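Local structure of extracellular solute-binding protein family 5 (Brucella melitensis, 4ONY) at residues S354-S362 against S492-W503. The protein probably binds peptides or related solutes in the periplasm and delivers them to an ABC transporter for import. Residues are numbered along the deposited sequence; the frame is centred on the assembly and turned at random.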
# COMPACT_ATOMS: atom_id res chain seq x y z
N SER A 354 -2.75 -11.37 -10.55
CA SER A 354 -1.97 -11.83 -9.41
C SER A 354 -2.31 -10.98 -8.18
O SER A 354 -2.65 -9.81 -8.33
CB SER A 354 -0.49 -11.61 -9.72
OG SER A 354 0.39 -11.83 -8.62
N PHE A 355 -2.09 -11.56 -7.00
CA PHE A 355 -2.16 -10.81 -5.76
C PHE A 355 -0.93 -9.92 -5.55
O PHE A 355 -0.92 -9.15 -4.61
CB PHE A 355 -2.38 -11.78 -4.59
CG PHE A 355 -3.72 -12.46 -4.63
CD1 PHE A 355 -4.80 -11.87 -4.05
CD2 PHE A 355 -3.90 -13.64 -5.29
CE1 PHE A 355 -6.03 -12.46 -4.09
CE2 PHE A 355 -5.14 -14.25 -5.35
CZ PHE A 355 -6.21 -13.66 -4.74
N TRP A 356 0.09 -10.01 -6.43
CA TRP A 356 1.19 -9.05 -6.43
C TRP A 356 1.34 -8.50 -7.86
O TRP A 356 2.44 -8.30 -8.37
CB TRP A 356 2.50 -9.68 -5.86
CG TRP A 356 2.39 -9.81 -4.36
CD1 TRP A 356 2.72 -8.88 -3.41
CD2 TRP A 356 1.81 -10.91 -3.65
NE1 TRP A 356 2.39 -9.32 -2.15
CE2 TRP A 356 1.83 -10.57 -2.25
CE3 TRP A 356 1.28 -12.14 -4.04
CZ2 TRP A 356 1.35 -11.41 -1.28
CZ3 TRP A 356 0.80 -12.99 -3.06
CH2 TRP A 356 0.83 -12.62 -1.68
N GLU A 357 0.20 -8.22 -8.47
CA GLU A 357 0.08 -7.73 -9.84
C GLU A 357 1.08 -6.62 -10.18
O GLU A 357 1.15 -5.59 -9.51
CB GLU A 357 -1.33 -7.19 -10.05
CG GLU A 357 -1.65 -6.65 -11.44
CD GLU A 357 -1.53 -7.68 -12.55
OE1 GLU A 357 -1.82 -8.85 -12.32
OE2 GLU A 357 -1.13 -7.31 -13.67
N GLY A 358 1.75 -6.82 -11.29
CA GLY A 358 2.65 -5.83 -11.87
C GLY A 358 4.02 -5.79 -11.23
O GLY A 358 4.82 -4.90 -11.58
N SER A 359 4.30 -6.68 -10.27
CA SER A 359 5.58 -6.67 -9.59
C SER A 359 6.35 -7.96 -9.86
O SER A 359 5.80 -8.93 -10.34
CB SER A 359 5.40 -6.49 -8.08
OG SER A 359 4.91 -7.68 -7.45
N GLN A 360 7.60 -7.98 -9.44
CA GLN A 360 8.39 -9.19 -9.46
C GLN A 360 7.82 -10.32 -8.58
O GLN A 360 8.20 -11.47 -8.79
CB GLN A 360 9.84 -8.92 -9.02
CG GLN A 360 10.68 -8.24 -10.08
CD GLN A 360 10.95 -9.12 -11.31
OE1 GLN A 360 11.38 -10.29 -11.18
NE2 GLN A 360 10.69 -8.60 -12.48
N LEU A 361 6.98 -10.00 -7.60
CA LEU A 361 6.37 -11.00 -6.73
C LEU A 361 5.21 -11.76 -7.36
O LEU A 361 4.73 -12.72 -6.81
CB LEU A 361 5.95 -10.37 -5.41
CG LEU A 361 7.08 -9.70 -4.59
CD1 LEU A 361 6.56 -9.09 -3.28
CD2 LEU A 361 8.19 -10.66 -4.25
N SER A 362 4.71 -11.31 -8.51
CA SER A 362 3.67 -12.02 -9.22
C SER A 362 4.18 -13.33 -9.79
O SER A 362 5.25 -13.36 -10.43
CB SER A 362 3.16 -11.18 -10.41
OG SER A 362 2.25 -11.92 -11.20
N SER A 492 2.04 -4.81 -1.21
CA SER A 492 3.35 -4.21 -1.18
C SER A 492 4.41 -5.19 -1.62
O SER A 492 4.15 -6.37 -1.84
CB SER A 492 3.69 -3.65 0.19
OG SER A 492 4.30 -4.64 1.04
N LEU A 493 5.61 -4.67 -1.77
CA LEU A 493 6.77 -5.48 -2.09
C LEU A 493 7.34 -6.17 -0.84
O LEU A 493 8.29 -6.90 -0.97
CB LEU A 493 7.87 -4.62 -2.74
CG LEU A 493 7.67 -4.28 -4.22
CD1 LEU A 493 8.81 -3.45 -4.81
CD2 LEU A 493 7.49 -5.53 -5.07
N SER A 494 6.75 -5.95 0.33
CA SER A 494 7.25 -6.54 1.59
C SER A 494 6.16 -7.21 2.36
O SER A 494 5.89 -6.86 3.52
CB SER A 494 7.80 -5.41 2.44
OG SER A 494 8.78 -4.71 1.69
N PRO A 495 5.43 -8.15 1.72
CA PRO A 495 4.43 -8.83 2.50
C PRO A 495 5.10 -9.47 3.72
O PRO A 495 6.22 -10.00 3.65
CB PRO A 495 3.87 -9.84 1.52
CG PRO A 495 4.95 -10.09 0.54
CD PRO A 495 5.60 -8.75 0.40
N GLY A 496 4.40 -9.38 4.85
CA GLY A 496 4.90 -9.86 6.14
C GLY A 496 3.78 -10.38 7.03
O GLY A 496 2.89 -11.13 6.57
N ASN A 497 3.83 -10.01 8.32
CA ASN A 497 2.93 -10.54 9.33
C ASN A 497 1.45 -10.31 9.05
O ASN A 497 0.63 -11.16 9.43
CB ASN A 497 3.28 -9.94 10.70
CG ASN A 497 4.69 -10.34 11.14
OD1 ASN A 497 5.15 -11.44 10.86
ND2 ASN A 497 5.42 -9.41 11.76
N GLU A 498 1.11 -9.21 8.37
CA GLU A 498 -0.28 -8.94 8.00
C GLU A 498 -0.91 -10.07 7.13
O GLU A 498 -2.12 -10.24 7.08
CB GLU A 498 -0.42 -7.54 7.37
CG GLU A 498 0.00 -7.44 5.89
CD GLU A 498 1.49 -7.67 5.66
OE1 GLU A 498 2.30 -7.43 6.60
OE2 GLU A 498 1.87 -8.07 4.53
N GLN A 499 -0.09 -10.89 6.48
CA GLN A 499 -0.64 -11.95 5.68
C GLN A 499 -1.44 -12.97 6.51
O GLN A 499 -2.41 -13.52 6.00
CB GLN A 499 0.44 -12.66 4.85
CG GLN A 499 1.25 -11.80 3.89
CD GLN A 499 0.40 -11.07 2.84
OE1 GLN A 499 0.46 -9.85 2.75
NE2 GLN A 499 -0.36 -11.78 2.10
N TRP A 500 -1.08 -13.18 7.78
CA TRP A 500 -1.83 -14.07 8.64
C TRP A 500 -3.30 -13.67 8.79
O TRP A 500 -4.14 -14.54 8.86
CB TRP A 500 -1.21 -14.17 10.04
CG TRP A 500 0.11 -14.90 10.10
CD1 TRP A 500 1.30 -14.38 10.53
CD2 TRP A 500 0.36 -16.25 9.73
NE1 TRP A 500 2.28 -15.33 10.40
CE2 TRP A 500 1.72 -16.50 9.96
CE3 TRP A 500 -0.44 -17.30 9.24
CZ2 TRP A 500 2.31 -17.76 9.73
CZ3 TRP A 500 0.15 -18.54 8.99
CH2 TRP A 500 1.52 -18.76 9.24
N LEU A 501 -3.60 -12.39 8.91
CA LEU A 501 -4.98 -11.96 9.15
C LEU A 501 -5.78 -11.86 7.86
O LEU A 501 -7.02 -11.76 7.90
CB LEU A 501 -5.05 -10.67 9.98
CG LEU A 501 -4.86 -10.95 11.48
CD1 LEU A 501 -4.57 -9.67 12.25
CD2 LEU A 501 -6.08 -11.64 12.11
N ARG A 502 -5.11 -11.93 6.72
CA ARG A 502 -5.77 -11.98 5.44
C ARG A 502 -6.11 -13.38 5.01
O ARG A 502 -7.16 -13.60 4.41
CB ARG A 502 -4.89 -11.43 4.35
CG ARG A 502 -4.61 -9.97 4.48
CD ARG A 502 -3.71 -9.48 3.35
NE ARG A 502 -3.43 -8.06 3.56
CZ ARG A 502 -2.75 -7.30 2.73
NH1 ARG A 502 -2.24 -7.82 1.63
NH2 ARG A 502 -2.55 -6.04 3.04
N TRP A 503 -5.15 -14.29 5.20
CA TRP A 503 -5.20 -15.63 4.58
C TRP A 503 -4.97 -16.83 5.53
O TRP A 503 -5.20 -17.97 5.13
CB TRP A 503 -4.10 -15.72 3.51
CG TRP A 503 -4.09 -14.64 2.51
CD1 TRP A 503 -3.12 -13.70 2.31
CD2 TRP A 503 -5.08 -14.40 1.50
NE1 TRP A 503 -3.47 -12.88 1.24
CE2 TRP A 503 -4.65 -13.30 0.72
CE3 TRP A 503 -6.28 -15.02 1.17
CZ2 TRP A 503 -5.38 -12.80 -0.35
CZ3 TRP A 503 -7.02 -14.54 0.07
CH2 TRP A 503 -6.56 -13.43 -0.66
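The carbonyl oxygen of Trp356 takes two bonds from Ser359, one from its backbone N and one from its hydroxyl, with Ser359 OG 2.7 Å from Trp356 O. The hydroxyl in turn accepts from Leu361 N, an ST turn, so this one serine ties the type II turn 356-359 to the type I turn that follows. With its OG set between backbone N and carbonyl carbon (chi1 74°), Ser359 can reach both partners, and its CB meets Leu493 CD2 across the contact. The two loops pack together in the lobe of this family 5 solute-binding protein built on its six-stranded mixed sheet: segment 354-362 follows edge strand 350-351, while segment 492-503 leads from strand 484-489 into helix 499-503. Trp356 of the first loop reaches across to the second. Its indole presents an edge to Ser492 O, which sits in the ring plane 3.3 Å from Trp356 CD1. Pro495 crosses the same ring obliquely, bringing CG to 3.8 Å from Trp356 NE1, while Val544 and Asp548 of helix 537-553 also touch the indole. Beside it, Leu361 CD1 meets the backbone of Ser492 and Leu493, 3.6 Å from Leu493 O, and packs on Pro495 CD. Leu493 O itself accepts a hydrogen bond from Arg537 NH2. Farther along, Glu498 reaches back to the start of its own turn: Gly496 N donates to Glu498 OE2 in a nearly straight bond of 2.9 Å, on the syn side but somewhat out of the carboxylate plane. At the other end of the contact, Phe355 and Trp503 form an offset edge-to-face pair with planes at 84°, backed by Leu551 of helix 537-553 and Leu489 at the end of its strand. The indole directs the edge of its six-membered ring toward the phenyl face, and Trp503 CH2 comes within 3.6 Å of Phe355 CE1.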